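PDB 6WPX: BlEst2 from Bacillus licheniformis, which probably hydrolyses ester bonds as a lipase or esterase built on an alpha/beta-hydrolase domain, restrained by an autoinhibitory C-terminal domain. Local coordinates for residues N208-G211 with L217-G220; A343-V348 with G352-A357; R103-Y106 with K112-L115; S127-H132 with L198-F203. All blocks are in the same frame, centred on the assembly; numbering follows the deposited sequence.

Contact 1: residues N208-G211 with L217-G220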
loop_
_atom_site.group_PDB
_atom_site.type_symbol
_atom_site.label_atom_id
_atom_site.label_comp_id
_atom_site.label_asym_id
_atom_site.label_seq_id
_atom_site.Cartn_x
_atom_site.Cartn_y
_atom_site.Cartn_z
ATOM N N ASN A 208 -7.901 -7.991 -7.720
ATOM C CA ASN A 208 -8.877 -7.990 -6.611
ATOM C C ASN A 208 -8.723 -9.241 -5.750
ATOM O O ASN A 208 -9.574 -9.507 -4.915
ATOM C CB ASN A 208 -10.312 -7.899 -7.136
ATOM C CG ASN A 208 -10.695 -9.043 -8.033
ATOM O OD1 ASN A 208 -10.081 -10.101 -8.033
ATOM N ND2 ASN A 208 -11.643 -8.820 -8.896
ATOM N N LYS A 209 -7.676 -10.030 -5.998
ATOM C CA LYS A 209 -7.470 -11.267 -5.253
ATOM C C LYS A 209 -6.534 -11.011 -4.071
ATOM O O LYS A 209 -5.485 -10.414 -4.249
ATOM C CB LYS A 209 -6.905 -12.373 -6.181
ATOM C CG LYS A 209 -6.853 -13.746 -5.515
ATOM C CD LYS A 209 -6.818 -14.908 -6.509
ATOM C CE LYS A 209 -5.414 -15.319 -6.883
ATOM N NZ LYS A 209 -5.397 -16.619 -7.604
ATOM N N ILE A 210 -6.900 -11.466 -2.880
ATOM C CA ILE A 210 -5.993 -11.278 -1.743
ATOM C C ILE A 210 -5.262 -12.601 -1.475
ATOM O O ILE A 210 -5.548 -13.602 -2.137
ATOM C CB ILE A 210 -6.687 -10.655 -0.504
ATOM C CG1 ILE A 210 -7.680 -11.647 0.184
ATOM C CG2 ILE A 210 -7.376 -9.339 -0.877
ATOM C CD1 ILE A 210 -7.888 -11.330 1.759
ATOM N N GLY A 211 -4.323 -12.598 -0.533
ATOM C CA GLY A 211 -3.615 -13.821 -0.195
ATOM C C GLY A 211 -4.528 -14.760 0.564
ATOM O O GLY A 211 -5.400 -14.307 1.316
ATOM N N LEU A 217 0.072 -12.525 1.485
ATOM C CA LEU A 217 -0.794 -11.351 1.218
ATOM C C LEU A 217 -2.144 -11.452 1.928
ATOM O O LEU A 217 -3.075 -10.713 1.599
ATOM C CB LEU A 217 -0.963 -11.116 -0.305
ATOM C CG LEU A 217 0.304 -10.728 -1.102
ATOM C CD1 LEU A 217 0.081 -10.941 -2.616
ATOM C CD2 LEU A 217 0.695 -9.279 -0.846
ATOM N N PHE A 218 -2.245 -12.347 2.905
ATOM C CA PHE A 218 -3.474 -12.460 3.720
ATOM C C PHE A 218 -3.617 -11.194 4.580
ATOM O O PHE A 218 -4.611 -10.521 4.447
ATOM C CB PHE A 218 -3.490 -13.697 4.614
ATOM C CG PHE A 218 -4.784 -13.806 5.370
ATOM C CD1 PHE A 218 -5.971 -14.055 4.706
ATOM C CD2 PHE A 218 -4.839 -13.588 6.734
ATOM C CE1 PHE A 218 -7.166 -14.138 5.395
ATOM C CE2 PHE A 218 -6.032 -13.683 7.427
ATOM C CZ PHE A 218 -7.191 -13.947 6.753
ATOM N N PHE A 219 -2.628 -10.908 5.427
ATOM C CA PHE A 219 -2.662 -9.701 6.288
ATOM C C PHE A 219 -2.914 -8.447 5.444
ATOM O O PHE A 219 -3.841 -7.765 5.738
ATOM C CB PHE A 219 -1.419 -9.498 7.150
ATOM C CG PHE A 219 -1.306 -8.074 7.632
ATOM C CD1 PHE A 219 -2.185 -7.572 8.571
ATOM C CD2 PHE A 219 -0.361 -7.214 7.098
ATOM C CE1 PHE A 219 -2.107 -6.254 8.977
ATOM C CE2 PHE A 219 -0.278 -5.900 7.522
ATOM C CZ PHE A 219 -1.158 -5.419 8.456
ATOM N N GLY A 220 -2.069 -8.180 4.449
ATOM C CA GLY A 220 -2.243 -7.016 3.571
ATOM C C GLY A 220 -3.647 -6.960 2.982
ATOM O O GLY A 220 -4.218 -5.916 2.955
#
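Gly211 and Leu217 meet almost backbone on backbone, their CA atoms 4.0 Å apart, and this is the tight half of the contact. The site admits no side chain: a beta carbon built on Gly211 would point at the other segment and fall 2.4 Å from Leu217 C, a clash. In that space Gly211 N donates a weak hydrogen bond to Leu217 O (3.1 Å, 149° at the hydrogen), while Leu217 CB packs against Gly211 N at 3.7 Å. Gly211 O then lies at the edge of the Phe218 ring, 3.4 Å from CD1 and near the ring plane, and also accepts a CA-H...O contact from Phe218 CA at 3.6 Å. The ring reaches this oxygen because CG of Phe218 stands anti to its backbone N (chi1 -177°). The looser part is Ile210, partly exposed, whose CD1 approaches Phe218 CD1 obliquely and at 4.4 Å. Before it the chain leaves the contact altogether, with Asn208 and Lys209 pairing instead through their backbones with Gly250 and Trp252. Beyond the pinch, Phe218 makes an edge-to-face stack with Phe213 of the intervening loop, and Phe219 makes another with His317. The geometry is that of a short loop closed at its neck immediately before a helix: Leu217 occupies the N-cap position of helix 218-224, and the glycine lets the incoming chain touch that helix start.

Contact 2: residues A343-V348 with G352-A357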
loop_
_atom_site.group_PDB
_atom_site.type_symbol
_atom_site.label_atom_id
_atom_site.label_comp_id
_atom_site.label_asym_id
_atom_site.label_seq_id
_atom_site.Cartn_x
_atom_site.Cartn_y
_atom_site.Cartn_z
ATOM N N ALA A 343 3.068 -16.230 8.500
ATOM C CA ALA A 343 3.410 -15.890 7.126
ATOM C C ALA A 343 4.432 -14.770 7.142
ATOM O O ALA A 343 4.549 -14.049 8.142
ATOM C CB ALA A 343 2.172 -15.478 6.345
ATOM N N LYS A 344 5.201 -14.641 6.055
ATOM C CA LYS A 344 6.135 -13.534 5.950
ATOM C C LYS A 344 5.265 -12.313 5.606
ATOM O O LYS A 344 4.187 -12.471 5.038
ATOM C CB LYS A 344 7.121 -13.771 4.791
ATOM C CG LYS A 344 8.169 -14.834 5.045
ATOM C CD LYS A 344 9.154 -14.850 3.893
ATOM C CE LYS A 344 10.205 -15.912 4.055
ATOM N NZ LYS A 344 11.180 -15.885 2.932
ATOM N N THR A 345 5.715 -11.109 5.937
ATOM C CA THR A 345 4.978 -9.924 5.500
ATOM C C THR A 345 5.528 -9.570 4.119
ATOM O O THR A 345 6.545 -10.131 3.712
ATOM C CB THR A 345 5.011 -8.799 6.532
ATOM O OG1 THR A 345 6.328 -8.691 7.028
ATOM C CG2 THR A 345 4.062 -9.046 7.678
ATOM N N ALA A 346 4.877 -8.684 3.399
ATOM C CA ALA A 346 5.347 -8.433 2.026
ATOM C C ALA A 346 5.380 -6.936 1.741
ATOM O O ALA A 346 4.942 -6.178 2.581
ATOM C CB ALA A 346 4.405 -9.131 1.102
ATOM N N ASP A 347 5.884 -6.570 0.563
ATOM C CA ASP A 347 5.936 -5.164 0.078
ATOM C C ASP A 347 6.489 -4.232 1.165
ATOM O O ASP A 347 7.604 -4.428 1.626
ATOM C CB ASP A 347 4.633 -4.722 -0.624
ATOM C CG ASP A 347 3.284 -4.783 0.123
ATOM O OD1 ASP A 347 2.654 -5.847 0.124
ATOM O OD2 ASP A 347 2.873 -3.752 0.684
ATOM N N VAL A 348 5.709 -3.219 1.495
ATOM C CA VAL A 348 5.980 -2.198 2.530
ATOM C C VAL A 348 6.481 -2.858 3.813
ATOM O O VAL A 348 7.343 -2.271 4.415
ATOM C CB VAL A 348 4.705 -1.374 2.724
ATOM C CG1 VAL A 348 4.691 -0.636 4.036
ATOM C CG2 VAL A 348 4.517 -0.443 1.550
ATOM N N GLY A 352 9.535 -8.932 7.630
ATOM C CA GLY A 352 8.921 -9.301 8.897
ATOM C C GLY A 352 8.044 -10.529 8.798
ATOM O O GLY A 352 8.026 -11.218 7.769
ATOM N N PHE A 353 7.323 -10.801 9.882
ATOM C CA PHE A 353 6.433 -11.944 10.013
ATOM C C PHE A 353 5.127 -11.499 10.603
ATOM O O PHE A 353 5.069 -10.485 11.295
ATOM C CB PHE A 353 7.076 -13.048 10.889
ATOM C CG PHE A 353 8.353 -13.571 10.271
ATOM C CD1 PHE A 353 9.574 -12.970 10.550
ATOM C CD2 PHE A 353 8.323 -14.602 9.340
ATOM C CE1 PHE A 353 10.753 -13.428 9.945
ATOM C CE2 PHE A 353 9.505 -15.058 8.738
ATOM C CZ PHE A 353 10.712 -14.480 9.059
ATOM N N VAL A 354 4.094 -12.269 10.339
ATOM C CA VAL A 354 2.765 -12.005 10.859
ATOM C C VAL A 354 2.107 -13.306 11.260
ATOM O O VAL A 354 2.117 -14.275 10.505
ATOM C CB VAL A 354 1.871 -11.098 9.934
ATOM C CG1 VAL A 354 1.534 -11.758 8.584
ATOM C CG2 VAL A 354 0.605 -10.625 10.650
ATOM N N HIS A 355 1.585 -13.325 12.476
ATOM C CA HIS A 355 0.783 -14.419 12.996
ATOM C C HIS A 355 -0.642 -13.937 12.836
ATOM O O HIS A 355 -0.985 -12.857 13.345
ATOM C CB HIS A 355 1.066 -14.667 14.478
ATOM C CG HIS A 355 2.497 -14.930 14.798
ATOM N ND1 HIS A 355 2.953 -16.211 15.031
ATOM C CD2 HIS A 355 3.520 -14.061 14.958
ATOM C CE1 HIS A 355 4.237 -16.088 15.330
ATOM N NE2 HIS A 355 4.629 -14.813 15.284
ATOM N N SER A 356 -1.469 -14.695 12.115
ATOM C CA SER A 356 -2.842 -14.276 11.895
ATOM C C SER A 356 -3.863 -15.298 12.293
ATOM O O SER A 356 -3.602 -16.506 12.295
ATOM C CB SER A 356 -3.080 -13.893 10.441
ATOM O OG SER A 356 -2.205 -12.851 10.054
ATOM N N ALA A 357 -5.060 -14.789 12.605
ATOM C CA ALA A 357 -6.221 -15.606 12.939
ATOM C C ALA A 357 -7.466 -14.858 12.490
ATOM O O ALA A 357 -7.455 -13.632 12.371
ATOM C CB ALA A 357 -6.287 -15.886 14.442
#
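Ala343 and Val354 form the innermost shell, an antiparallel hydrogen-bonded pair with both bonds made. Val354 N reaches Ala343 O at 2.9 Å and Ala343 N reaches Val354 O at 3.0 Å. The next pair, Lys344 with Phe353, is non-hydrogen-bonded; its side chains run alongside each other, with Lys344 CG 3.9 Å from Phe353 CE2. The third bond differs in kind: Thr345 N donates to Gly352 O at 3.0 Å and 166°, but the donor stands 56° out of the carbonyl plane, as the strand pairing gives way to the loop. Thr345 also turns its side chain toward the facing segment, placing CG2 3.8 Å from Val354 CB. Its OG1, between the backbone N and the carbonyl carbon (chi1 44°), is directed to Phe349 O in the connecting loop, where it is hydrogen-bonded. With an alanine here, Phe349 O would probably lose that partner and a gap would open beside Val354. Further out, strand 353-360 is fixed along its other edge by strand 313-320, with backbone bonds from Phe353 to Ser320 and from His355 to Trp318, while Leu319 packs on both Thr345 and Val354. The whole is a beta hairpin whose first strand, 341-344, is an edge strand of a five-stranded antiparallel sheet in the C-terminal part of the chain.

Contact 3: residues R103-Y106 with K112-L115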
loop_
_atom_site.group_PDB
_atom_site.type_symbol
_atom_site.label_atom_id
_atom_site.label_comp_id
_atom_site.label_asym_id
_atom_site.label_seq_id
_atom_site.Cartn_x
_atom_site.Cartn_y
_atom_site.Cartn_z
ATOM N N ARG A 103 16.366 7.291 -22.787
ATOM C CA ARG A 103 17.035 7.910 -23.927
ATOM C C ARG A 103 17.960 6.857 -24.587
ATOM O O ARG A 103 17.942 6.725 -25.810
ATOM C CB ARG A 103 17.825 9.157 -23.476
ATOM C CG ARG A 103 18.442 9.867 -24.669
ATOM C CD ARG A 103 19.274 11.068 -24.319
ATOM N NE ARG A 103 19.932 11.609 -25.514
ATOM C CZ ARG A 103 19.362 12.425 -26.406
ATOM N NH1 ARG A 103 18.086 12.774 -26.280
ATOM N NH2 ARG A 103 20.054 12.860 -27.452
ATOM N N GLU A 104 18.741 6.099 -23.775
ATOM C CA GLU A 104 19.642 5.030 -24.253
ATOM C C GLU A 104 18.831 3.875 -24.853
ATOM O O GLU A 104 19.225 3.304 -25.868
ATOM C CB GLU A 104 20.499 4.468 -23.111
ATOM C CG GLU A 104 21.387 5.468 -22.395
ATOM C CD GLU A 104 22.163 4.877 -21.234
ATOM O OE1 GLU A 104 22.037 3.658 -20.972
ATOM O OE2 GLU A 104 22.890 5.648 -20.568
ATOM N N ILE A 105 17.695 3.533 -24.238
ATOM C CA ILE A 105 16.848 2.455 -24.741
ATOM C C ILE A 105 16.240 2.857 -26.096
ATOM O O ILE A 105 16.243 2.053 -27.036
ATOM C CB ILE A 105 15.798 2.006 -23.696
ATOM C CG1 ILE A 105 16.495 1.475 -22.411
ATOM C CG2 ILE A 105 14.877 0.944 -24.291
ATOM C CD1 ILE A 105 15.560 1.401 -21.097
ATOM N N TYR A 106 15.751 4.110 -26.195
ATOM C CA TYR A 106 15.202 4.671 -27.422
ATOM C C TYR A 106 16.261 4.618 -28.535
ATOM O O TYR A 106 15.942 4.241 -29.662
ATOM C CB TYR A 106 14.743 6.125 -27.204
ATOM C CG TYR A 106 14.323 6.820 -28.479
ATOM C CD1 TYR A 106 13.060 6.612 -29.026
ATOM C CD2 TYR A 106 15.184 7.695 -29.138
ATOM C CE1 TYR A 106 12.672 7.237 -30.211
ATOM C CE2 TYR A 106 14.806 8.331 -30.317
ATOM C CZ TYR A 106 13.550 8.091 -30.857
ATOM O OH TYR A 106 13.167 8.712 -32.019
ATOM N N LYS A 112 10.226 4.624 -30.253
ATOM C CA LYS A 112 9.521 4.761 -28.976
ATOM C C LYS A 112 9.139 3.406 -28.427
ATOM O O LYS A 112 8.857 2.461 -29.172
ATOM C CB LYS A 112 8.290 5.680 -29.074
ATOM C CG LYS A 112 8.644 7.155 -29.227
ATOM C CD LYS A 112 7.421 8.016 -29.048
ATOM C CE LYS A 112 7.563 9.354 -29.721
ATOM N NZ LYS A 112 6.764 10.390 -29.017
ATOM N N VAL A 113 9.234 3.297 -27.120
ATOM C CA VAL A 113 8.958 2.062 -26.411
ATOM C C VAL A 113 7.661 2.173 -25.623
ATOM O O VAL A 113 7.117 3.266 -25.435
ATOM C CB VAL A 113 10.150 1.654 -25.499
ATOM C CG1 VAL A 113 11.448 1.553 -26.289
ATOM C CG2 VAL A 113 10.308 2.613 -24.315
ATOM N N ILE A 114 7.197 1.030 -25.120
ATOM C CA ILE A 114 6.021 0.960 -24.261
ATOM C C ILE A 114 6.575 0.694 -22.868
ATOM O O ILE A 114 7.488 -0.108 -22.730
ATOM C CB ILE A 114 5.092 -0.196 -24.724
ATOM C CG1 ILE A 114 4.408 0.138 -26.066
ATOM C CG2 ILE A 114 4.051 -0.580 -23.621
ATOM C CD1 ILE A 114 3.815 -1.120 -26.747
ATOM N N LEU A 115 6.032 1.344 -21.850
ATOM C CA LEU A 115 6.430 0.980 -20.490
ATOM C C LEU A 115 5.373 0.053 -19.925
ATOM O O LEU A 115 4.179 0.373 -19.989
ATOM C CB LEU A 115 6.607 2.202 -19.575
ATOM C CG LEU A 115 7.692 3.220 -19.955
ATOM C CD1 LEU A 115 7.710 4.350 -18.966
ATOM C CD2 LEU A 115 9.079 2.577 -20.005
#
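Tyr106 swings its ring up to Lys112 by setting CG anti to its own backbone N (chi1 173°), although its CB bond does not aim at the strand. Its neighbour Ile105 has CG1 anti to the carbonyl carbon (chi1 -61°), which leaves the CG2 branch to face Val113. The two contacts that follow are of different character. At the tyrosine, the backbone of Lys112 comes to the ring edge near its plane: CE1 lies 3.6 Å from Lys112 N, and CD1 lies 4.0 Å from Lys112 CA. The lysine adds its CG, 4.1 Å from CE1, before the rest of its extended chain leads away from the helix. At the isoleucine, CG2 meets Val113 CG1 at 4.0 Å, the two side chains crossing at about a right angle, wholly apolar and buried. No hydrogen bond links the segments; van der Waals contacts over 151 Å² join them. With an alanine in place of Tyr106, the ring edge against Lys112 would be gone, and Tyr137, whose ring meets this one at about 50°, would probably lose this ring as a packing partner. Val51 of the adjacent strand packs on both Ile105 and Val113, continuing the apolar layer inward. The arrangement is the helix and second strand of a beta-alpha-beta unit: helix 91-109 leads through a short turn into strand 113-118, parallel to strand 80-83, as in alpha/beta hydrolases.

Contact 4: residues S127-H132 with L198-F203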
loop_
_atom_site.group_PDB
_atom_site.type_symbol
_atom_site.label_atom_id
_atom_site.label_comp_id
_atom_site.label_asym_id
_atom_site.label_seq_id
_atom_site.Cartn_x
_atom_site.Cartn_y
_atom_site.Cartn_z
ATOM N N SER A 127 6.695 9.834 -13.401
ATOM C CA SER A 127 7.667 10.854 -13.043
ATOM C C SER A 127 8.672 11.015 -14.186
ATOM O O SER A 127 8.943 12.145 -14.580
ATOM C CB SER A 127 8.383 10.477 -11.754
ATOM O OG SER A 127 9.455 11.373 -11.534
ATOM N N ALA A 128 9.212 9.891 -14.724
ATOM C CA ALA A 128 10.161 9.930 -15.838
ATOM C C ALA A 128 9.550 10.683 -17.005
ATOM O O ALA A 128 10.159 11.624 -17.500
ATOM C CB ALA A 128 10.532 8.514 -16.287
ATOM N N LEU A 129 8.330 10.332 -17.396
ATOM C CA LEU A 129 7.693 10.956 -18.558
ATOM C C LEU A 129 7.265 12.396 -18.369
ATOM O O LEU A 129 7.518 13.221 -19.239
ATOM C CB LEU A 129 6.502 10.109 -19.002
ATOM C CG LEU A 129 6.826 9.030 -20.036
ATOM C CD1 LEU A 129 7.680 7.949 -19.470
ATOM C CD2 LEU A 129 5.583 8.407 -20.529
ATOM N N ILE A 130 6.579 12.686 -17.255
ATOM C CA ILE A 130 6.020 14.006 -17.016
ATOM C C ILE A 130 7.033 14.996 -16.418
ATOM O O ILE A 130 7.206 16.077 -16.958
ATOM C CB ILE A 130 4.724 13.854 -16.169
ATOM C CG1 ILE A 130 3.619 13.157 -17.028
ATOM C CG2 ILE A 130 4.264 15.216 -15.584
ATOM C CD1 ILE A 130 2.451 12.541 -16.302
ATOM N N HIS A 131 7.680 14.642 -15.318
ATOM C CA HIS A 131 8.596 15.539 -14.620
ATOM C C HIS A 131 10.048 15.463 -15.129
ATOM O O HIS A 131 10.844 16.348 -14.819
ATOM C CB HIS A 131 8.497 15.312 -13.104
ATOM C CG HIS A 131 7.095 15.457 -12.589
ATOM N ND1 HIS A 131 6.428 16.670 -12.637
ATOM C CD2 HIS A 131 6.269 14.530 -12.057
ATOM C CE1 HIS A 131 5.240 16.455 -12.100
ATOM N NE2 HIS A 131 5.096 15.183 -11.737
ATOM N N HIS A 132 10.391 14.444 -15.939
ATOM C CA HIS A 132 11.761 14.332 -16.466
ATOM C C HIS A 132 11.775 14.214 -17.967
ATOM O O HIS A 132 12.744 13.729 -18.548
ATOM C CB HIS A 132 12.540 13.205 -15.767
ATOM C CG HIS A 132 12.696 13.459 -14.310
ATOM N ND1 HIS A 132 11.757 13.007 -13.401
ATOM C CD2 HIS A 132 13.619 14.197 -13.658
ATOM C CE1 HIS A 132 12.157 13.463 -12.225
ATOM N NE2 HIS A 132 13.282 14.163 -12.332
ATOM N N LEU A 198 -0.753 14.914 -20.872
ATOM C CA LEU A 198 -1.545 14.717 -22.093
ATOM C C LEU A 198 -0.779 14.071 -23.248
ATOM O O LEU A 198 -1.412 13.582 -24.181
ATOM C CB LEU A 198 -2.088 16.079 -22.571
ATOM C CG LEU A 198 -3.125 16.756 -21.683
ATOM C CD1 LEU A 198 -3.146 18.259 -21.927
ATOM C CD2 LEU A 198 -4.515 16.124 -21.861
ATOM N N LYS A 199 0.541 14.086 -23.194
ATOM C CA LYS A 199 1.392 13.599 -24.304
ATOM C C LYS A 199 1.561 12.078 -24.328
ATOM O O LYS A 199 2.247 11.597 -25.223
ATOM C CB LYS A 199 2.742 14.306 -24.248
ATOM C CG LYS A 199 2.649 15.804 -24.473
ATOM C CD LYS A 199 3.980 16.454 -24.579
ATOM C CE LYS A 199 3.929 17.937 -24.295
ATOM N NZ LYS A 199 5.288 18.505 -24.247
ATOM N N THR A 200 1.011 11.375 -23.341
ATOM C CA THR A 200 1.155 9.902 -23.284
ATOM C C THR A 200 -0.147 9.237 -22.836
ATOM O O THR A 200 -0.824 9.757 -21.981
ATOM C CB THR A 200 2.314 9.430 -22.401
ATOM O OG1 THR A 200 3.423 10.319 -22.393
ATOM C CG2 THR A 200 2.748 8.024 -22.724
ATOM N N LYS A 201 -0.452 8.111 -23.459
ATOM C CA LYS A 201 -1.644 7.339 -23.092
ATOM C C LYS A 201 -1.262 6.393 -21.954
ATOM O O LYS A 201 -0.255 5.768 -22.009
ATOM C CB LYS A 201 -2.166 6.537 -24.280
ATOM C CG LYS A 201 -3.466 5.819 -23.981
ATOM C CD LYS A 201 -4.632 6.763 -23.764
ATOM C CE LYS A 201 -5.864 6.110 -23.159
ATOM N NZ LYS A 201 -5.609 4.747 -22.668
ATOM N N TYR A 202 -2.141 6.303 -20.990
ATOM C CA TYR A 202 -2.030 5.455 -19.794
ATOM C C TYR A 202 -3.104 4.404 -19.732
ATOM O O TYR A 202 -4.261 4.662 -20.077
ATOM C CB TYR A 202 -2.093 6.293 -18.504
ATOM C CG TYR A 202 -0.882 7.170 -18.328
ATOM C CD1 TYR A 202 0.255 6.696 -17.685
ATOM C CD2 TYR A 202 -0.854 8.464 -18.841
ATOM C CE1 TYR A 202 1.403 7.477 -17.586
ATOM C CE2 TYR A 202 0.278 9.262 -18.728
ATOM C CZ TYR A 202 1.402 8.769 -18.092
ATOM O OH TYR A 202 2.512 9.556 -17.972
ATOM N N PHE A 203 -2.702 3.218 -19.258
ATOM C CA PHE A 203 -3.560 2.060 -19.013
ATOM C C PHE A 203 -3.230 1.548 -17.640
ATOM O O PHE A 203 -2.054 1.462 -17.276
ATOM C CB PHE A 203 -3.293 0.936 -20.016
ATOM C CG PHE A 203 -3.690 1.238 -21.431
ATOM C CD1 PHE A 203 -2.846 1.953 -22.266
ATOM C CD2 PHE A 203 -4.907 0.790 -21.941
ATOM C CE1 PHE A 203 -3.213 2.219 -23.591
ATOM C CE2 PHE A 203 -5.265 1.046 -23.262
ATOM C CZ PHE A 203 -4.418 1.762 -24.078
#
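Ile130 CD1 comes obliquely to the hydroxyl end of the Tyr202 ring, 3.4 Å from OH and 4.3 Å from CZ. The other rings also have neighbours in their own segments. One face of the His131 ring carries Ile130 CG2, 3.8 Å above its centre, while its NE2 is hydrogen-bonded to Thr191 OG1 and the ring meets that of His194. One face of Phe203 has Lys201 NZ offset toward the rim, an ammonium that is itself hydrogen-bonded to Tyr202 O and to Thr245 OG1. His132 turns an edge back to the helix, ND1 donating to Ser127 O at 3.2 Å; the oxygen is 18° out of the imidazole plane, and the donor stands well above the carbonyl plane.

Across the contact the second meeting is Leu129 with Thr200, crossing at about a right angle. The methyl CD2 wedges against both branches of the threonine, 3.4 Å from OG1 and 3.6 Å from CG2. Thr200 chi1 (-33°) and Leu129 chi1 (-90°) both depart from staggered values, consistent with a close fit. Two hydroxyls, Thr200 OG1 and Tyr202 OH, are buried here with no polar partner in the model, with Leu129 CD2 against the one and Ile130 CD1 against the other. Val141 of strand 138-144 packs on both Leu129 and Tyr202, filling in between helix and strand.

This is a helix laid on a parallel sheet. Helix 121-131 directly follows strand 113-118, which matches the helix after the nucleophile elbow in alpha/beta hydrolases, and it here reaches two strands across, to strand 201-205.

Along the chain the order is contact 3, contact 4, contact 1, contact 2, each closing before the next opens. They fall into two pairs. Contacts 3 and 4, with centres about 13 Å apart, share the seven-stranded mixed sheet and touch through Leu115 CD1 and Leu129 CD1 at 3.6 Å. Contacts 1 and 2, with centres about 11 Å apart, touch where Phe219 CB meets Val354 CG1 at 4.0 Å, joining helix 218-224 to the C-terminal five-stranded sheet. Between the pairs the centres are 30 to 37 Å apart. Thus one pair lies in the alpha/beta-hydrolase core, and the other marks where that part meets the C-terminal region, consistent with its autoinhibitory role.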